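Local coordinates for protein phospholipase C-beta (PLC-beta) (Sepia officinalis, PDB 3QR0) that belongs to the phospholipase C-beta family, joins PH, EF-hand, TIM-barrel and C2 domains in one chain, and carries a bound calcium ion, at residues P585-N590 with A799-F804; F639-V644 with L678-V683. All coordinates share one frame; numbering follows the deposited sequence.

Contact 1 of 2, residues P585-N590 with A799-F804; sequences PQIYWN and AALCAF
Two backbone N-H groups grip the carbonyl oxygen of Pro585: Tyr588 N and Trp589 N each donate to Pro585 O, the latter over 3.0 Å, and both bonds belong to the winding of the short helix 586-589. The helix belongs to the Y half of the TIM barrel, beside strand 595-596 and helix 605-613. The 799-804 segment, which runs out of helix 793-800, packs against it, consistent with the way the proximal C-terminal region of PLC-beta proteins folds back on the catalytic core. Ile587 carries the contact, with its two branches sent to different partners. CG1 sits beside the backbone N (chi1 -68°) and rests over the Phe804 ring, a CH-pi contact in which Ile587 CG1 is 3.6 Å from the ring centroid and only 11° off its normal. The two side chains run antiparallel alongside one another, and Ile587 CD1 goes on to Phe804 CG and CB. The other branch, CG2, lies over the centre of the Tyr588 ring and meets Leu801 CD2 at 3.9 Å, where the two aliphatic side chains come together at a slant. Leu801 also touches Leu550 of helix 546-555. Gln586 adds its CB, 4.0 Å from Phe804 CE1, before its chain bends at chi2 and carries the amide to the in-plane edge of the Trp589 indole. Asn590 meets Phe804 end to end, ND2 4.0 Å from CZ and the amide plane 45° from the ring, while ND2 is held by Gly677 O. The Phe804 ring also has Leu801 O in its plane, at the edge.

Contact 2 of 2, residues F639-V644 with L678-V683; sequences FTESTV and LPTDTV
The irregular 639-644 loop passes the 3-10 turn 679-681 with Glu641 CA 5.7 Å from Thr680 CA, the closest CA-CA pair between the two segments. Thr680 does most of the touching: its CG2, wedged between its own backbone N and C, sits 3.4 Å from Thr640 O, and its OG1, anti to the backbone N, lies across from CA and CB of Glu641. The Thr640 methyl, CG2, meets Leu678 CD1 at 4.3 Å. Two waters supply the polar joins. One donates to Thr640 O at 2.8 Å and accepts from Thr680 N; the other donates to Glu641 OE1 and is also bonded to Thr680 OG1, 2.7 Å away. The turn links strands 669-676 and 683-684 of the C2 beta sandwich, while 639-644 leads into that domain's strand 650-660. Within the loop, Thr640 OG1 accepts from Ser642 N at an N-H...O angle of 165°, forming an ST turn. In the 3-10 turn, Leu678 O takes both Asp681 N and Thr682 OG1, the hydroxyl approaching from above the carbonyl plane. Asp681 turns its carboxylate to Val712 N and Leu713 N. The Phe639 ring leans over at an angle, its CD1 4.1 Å from Pro679 CG.

From the N terminus, the chain first reaches 585-590 in the Y half of the barrel, then 639-644 on the way into the C2 domain, and 678-683 between two C2 strands. Contact 2 closes there, over 33 intervening residues. The chain completes the C2 sheets before 799-804 returns to the barrel and closes contact 1 over 208 residues, so contact 2 is nested within contact 1. Their centres are about 10 Å apart, and they touch directly: Phe804 CE1 packs 3.2 Å from Thr682 OG1. Ala800 also meets Phe639 and Pro679. Barrel, C2 domain and C-terminal segment thus converge on one junction.

Contact 1 of 2, residues P585-N590 with A799-F804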
loop_
_atom_site.group_PDB
_atom_site.type_symbol
_atom_site.label_atom_id
_atom_site.label_comp_id
_atom_site.label_asym_id
_atom_site.label_seq_id
_atom_site.Cartn_x
_atom_site.Cartn_y
_atom_site.Cartn_z
ATOM N N PRO A 585 -0.797 11.124 9.082
ATOM C CA PRO A 585 -1.477 11.944 8.077
ATOM C C PRO A 585 -2.942 12.279 8.388
ATOM O O PRO A 585 -3.423 13.326 7.956
ATOM C CB PRO A 585 -1.358 11.110 6.798
ATOM C CG PRO A 585 -1.155 9.713 7.271
ATOM C CD PRO A 585 -0.394 9.815 8.543
ATOM N N GLN A 586 -3.633 11.413 9.136
ATOM C CA GLN A 586 -5.001 11.689 9.582
ATOM C C GLN A 586 -5.140 13.074 10.226
ATOM O O GLN A 586 -6.180 13.711 10.091
ATOM C CB GLN A 586 -5.494 10.619 10.570
ATOM C CG GLN A 586 -6.068 9.351 9.918
ATOM C CD GLN A 586 -5.012 8.367 9.437
ATOM O OE1 GLN A 586 -3.807 8.565 9.634
ATOM N NE2 GLN A 586 -5.466 7.291 8.793
ATOM N N ILE A 587 -4.101 13.539 10.927
ATOM C CA ILE A 587 -4.142 14.862 11.562
ATOM C C ILE A 587 -4.623 15.917 10.563
ATOM O O ILE A 587 -5.449 16.769 10.894
ATOM C CB ILE A 587 -2.758 15.292 12.120
ATOM C CG1 ILE A 587 -2.355 14.414 13.310
ATOM C CG2 ILE A 587 -2.794 16.766 12.566
ATOM C CD1 ILE A 587 -0.887 14.553 13.709
ATOM N N TYR A 588 -4.103 15.842 9.338
ATOM C CA TYR A 588 -4.385 16.834 8.309
ATOM C C TYR A 588 -5.514 16.409 7.366
ATOM O O TYR A 588 -6.270 17.260 6.892
ATOM C CB TYR A 588 -3.088 17.186 7.569
ATOM C CG TYR A 588 -2.049 17.679 8.556
ATOM C CD1 TYR A 588 -2.132 18.959 9.089
ATOM C CD2 TYR A 588 -1.041 16.841 9.020
ATOM C CE1 TYR A 588 -1.218 19.409 10.024
ATOM C CE2 TYR A 588 -0.122 17.283 9.958
ATOM C CZ TYR A 588 -0.219 18.570 10.452
ATOM O OH TYR A 588 0.683 19.022 11.380
ATOM N N TRP A 589 -5.649 15.107 7.112
ATOM C CA TRP A 589 -6.804 14.607 6.354
ATOM C C TRP A 589 -8.124 14.931 7.060
ATOM O O TRP A 589 -9.154 15.105 6.396
ATOM C CB TRP A 589 -6.730 13.095 6.127
ATOM C CG TRP A 589 -5.675 12.652 5.180
ATOM C CD1 TRP A 589 -5.153 13.353 4.130
ATOM C CD2 TRP A 589 -5.036 11.376 5.166
ATOM N NE1 TRP A 589 -4.209 12.598 3.474
ATOM C CE2 TRP A 589 -4.120 11.378 4.087
ATOM C CE3 TRP A 589 -5.144 10.231 5.958
ATOM C CZ2 TRP A 589 -3.323 10.284 3.789
ATOM C CZ3 TRP A 589 -4.347 9.142 5.657
ATOM C CH2 TRP A 589 -3.452 9.176 4.582
ATOM N N ASN A 590 -8.086 15.010 8.392
ATOM C CA ASN A 590 -9.264 15.386 9.188
ATOM C C ASN A 590 -9.752 16.811 8.903
ATOM O O ASN A 590 -10.925 17.105 9.102
ATOM C CB ASN A 590 -8.983 15.257 10.694
ATOM C CG ASN A 590 -8.785 13.818 11.145
ATOM O OD1 ASN A 590 -9.295 12.872 10.532
ATOM N ND2 ASN A 590 -8.035 13.645 12.234
ATOM N N ALA A 799 -3.841 19.527 22.960
ATOM C CA ALA A 799 -3.954 18.346 23.820
ATOM C C ALA A 799 -4.624 17.180 23.098
ATOM O O ALA A 799 -4.194 16.034 23.237
ATOM C CB ALA A 799 -4.720 18.689 25.100
ATOM N N ALA A 800 -5.673 17.477 22.332
ATOM C CA ALA A 800 -6.354 16.466 21.517
ATOM C C ALA A 800 -5.389 15.765 20.564
ATOM O O ALA A 800 -5.506 14.562 20.343
ATOM C CB ALA A 800 -7.500 17.087 20.728
ATOM N N LEU A 801 -4.431 16.518 20.020
ATOM C CA LEU A 801 -3.480 15.972 19.043
ATOM C C LEU A 801 -2.424 15.046 19.653
ATOM O O LEU A 801 -1.710 14.366 18.917
ATOM C CB LEU A 801 -2.798 17.097 18.266
ATOM C CG LEU A 801 -3.718 17.897 17.342
ATOM C CD1 LEU A 801 -2.961 19.087 16.781
ATOM C CD2 LEU A 801 -4.283 17.023 16.205
ATOM N N CYS A 802 -2.331 15.018 20.984
ATOM C CA CYS A 802 -1.452 14.071 21.678
ATOM C C CYS A 802 -1.849 12.609 21.437
ATOM O O CYS A 802 -0.995 11.728 21.488
ATOM C CB CYS A 802 -1.410 14.363 23.180
ATOM S SG CYS A 802 -0.559 15.914 23.604
ATOM N N ALA A 803 -3.130 12.354 21.159
ATOM C CA ALA A 803 -3.605 10.989 20.858
ATOM C C ALA A 803 -2.858 10.302 19.704
ATOM O O ALA A 803 -2.811 9.078 19.650
ATOM C CB ALA A 803 -5.104 11.000 20.566
ATOM N N PHE A 804 -2.302 11.084 18.780
ATOM C CA PHE A 804 -1.561 10.540 17.629
ATOM C C PHE A 804 -0.124 10.116 17.927
ATOM O O PHE A 804 0.480 9.369 17.144
ATOM C CB PHE A 804 -1.547 11.564 16.498
ATOM C CG PHE A 804 -2.904 11.850 15.945
ATOM C CD1 PHE A 804 -3.470 11.003 14.997
ATOM C CD2 PHE A 804 -3.627 12.945 16.382
ATOM C CE1 PHE A 804 -4.737 11.256 14.490
ATOM C CE2 PHE A 804 -4.890 13.205 15.874
ATOM C CZ PHE A 804 -5.447 12.365 14.931
#

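Contact 2 of 2, residues F639-V644 with L678-V683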
loop_
_atom_site.group_PDB
_atom_site.type_symbol
_atom_site.label_atom_id
_atom_site.label_comp_id
_atom_site.label_asym_id
_atom_site.label_seq_id
_atom_site.Cartn_x
_atom_site.Cartn_y
_atom_site.Cartn_z
ATOM N N PHE A 639 -12.143 18.720 15.725
ATOM C CA PHE A 639 -11.869 18.484 17.142
ATOM C C PHE A 639 -13.123 18.159 17.955
ATOM O O PHE A 639 -13.054 18.059 19.180
ATOM C CB PHE A 639 -11.148 19.688 17.749
ATOM C CG PHE A 639 -9.785 19.906 17.185
ATOM C CD1 PHE A 639 -8.712 19.136 17.622
ATOM C CD2 PHE A 639 -9.567 20.863 16.206
ATOM C CE1 PHE A 639 -7.454 19.326 17.105
ATOM C CE2 PHE A 639 -8.310 21.058 15.681
ATOM C CZ PHE A 639 -7.248 20.289 16.131
ATOM N N THR A 640 -14.259 17.987 17.281
ATOM C CA THR A 640 -15.505 17.632 17.961
ATOM C C THR A 640 -15.368 16.297 18.691
ATOM O O THR A 640 -14.696 15.384 18.210
ATOM C CB THR A 640 -16.697 17.548 16.974
ATOM O OG1 THR A 640 -17.891 17.238 17.695
ATOM C CG2 THR A 640 -16.469 16.479 15.915
ATOM N N GLU A 641 -15.994 16.206 19.864
ATOM C CA GLU A 641 -16.042 14.966 20.641
ATOM C C GLU A 641 -17.459 14.388 20.671
ATOM O O GLU A 641 -17.731 13.428 21.395
ATOM C CB GLU A 641 -15.556 15.220 22.070
ATOM C CG GLU A 641 -14.215 15.934 22.150
ATOM C CD GLU A 641 -13.680 15.995 23.563
ATOM O OE1 GLU A 641 -13.329 14.924 24.105
ATOM O OE2 GLU A 641 -13.618 17.108 24.136
ATOM N N SER A 642 -18.355 14.972 19.878
ATOM C CA SER A 642 -19.749 14.554 19.838
ATOM C C SER A 642 -20.121 14.124 18.427
ATOM O O SER A 642 -19.393 14.401 17.466
ATOM C CB SER A 642 -20.651 15.702 20.289
ATOM O OG SER A 642 -20.453 16.835 19.460
ATOM N N THR A 643 -21.262 13.458 18.303
ATOM C CA THR A 643 -21.725 12.975 17.005
ATOM C C THR A 643 -21.964 14.146 16.049
ATOM O O THR A 643 -22.379 15.229 16.464
ATOM C CB THR A 643 -23.013 12.135 17.124
ATOM O OG1 THR A 643 -24.070 12.952 17.633
ATOM C CG2 THR A 643 -22.802 10.945 18.051
ATOM N N VAL A 644 -21.671 13.920 14.775
ATOM C CA VAL A 644 -21.827 14.930 13.739
ATOM C C VAL A 644 -23.170 14.716 13.044
ATOM O O VAL A 644 -23.485 13.602 12.629
ATOM C CB VAL A 644 -20.665 14.845 12.719
ATOM C CG1 VAL A 644 -20.865 15.822 11.570
ATOM C CG2 VAL A 644 -19.338 15.103 13.420
ATOM N N LEU A 678 -10.318 10.947 13.491
ATOM C CA LEU A 678 -10.423 12.177 14.264
ATOM C C LEU A 678 -9.671 11.998 15.583
ATOM O O LEU A 678 -9.540 10.872 16.072
ATOM C CB LEU A 678 -11.881 12.542 14.547
ATOM C CG LEU A 678 -12.747 13.019 13.372
ATOM C CD1 LEU A 678 -14.074 13.541 13.904
ATOM C CD2 LEU A 678 -12.047 14.093 12.556
ATOM N N PRO A 679 -9.169 13.100 16.162
ATOM C CA PRO A 679 -8.482 12.996 17.446
ATOM C C PRO A 679 -9.293 12.230 18.494
ATOM O O PRO A 679 -8.737 11.391 19.196
ATOM C CB PRO A 679 -8.290 14.459 17.858
ATOM C CG PRO A 679 -8.208 15.192 16.580
ATOM C CD PRO A 679 -9.112 14.471 15.621
ATOM N N THR A 680 -10.597 12.495 18.568
ATOM C CA THR A 680 -11.475 11.813 19.529
ATOM C C THR A 680 -11.626 10.304 19.263
ATOM O O THR A 680 -12.011 9.554 20.159
ATOM C CB THR A 680 -12.880 12.469 19.572
ATOM O OG1 THR A 680 -13.568 12.072 20.766
ATOM C CG2 THR A 680 -13.709 12.089 18.348
ATOM N N ASP A 681 -11.329 9.868 18.040
ATOM C CA ASP A 681 -11.422 8.455 17.656
ATOM C C ASP A 681 -10.060 7.765 17.562
ATOM O O ASP A 681 -9.987 6.578 17.234
ATOM C CB ASP A 681 -12.116 8.325 16.295
ATOM C CG ASP A 681 -13.565 8.784 16.320
ATOM O OD1 ASP A 681 -14.197 8.714 17.389
ATOM O OD2 ASP A 681 -14.076 9.207 15.260
ATOM N N THR A 682 -8.984 8.496 17.831
ATOM C CA THR A 682 -7.647 7.946 17.676
ATOM C C THR A 682 -7.208 7.260 18.970
ATOM O O THR A 682 -7.199 7.874 20.028
ATOM C CB THR A 682 -6.659 9.037 17.242
ATOM O OG1 THR A 682 -7.037 9.504 15.941
ATOM C CG2 THR A 682 -5.235 8.503 17.200
ATOM N N VAL A 683 -6.868 5.978 18.865
ATOM C CA VAL A 683 -6.492 5.152 20.007
ATOM C C VAL A 683 -5.177 4.443 19.710
ATOM O O VAL A 683 -5.107 3.585 18.815
ATOM C CB VAL A 683 -7.576 4.092 20.308
ATOM C CG1 VAL A 683 -7.148 3.203 21.478
ATOM C CG2 VAL A 683 -8.921 4.759 20.598
HETATM O O HOH W 1 -12.020 15.017 17.390
HETATM O O HOH W 2 -12.166 13.129 22.813
#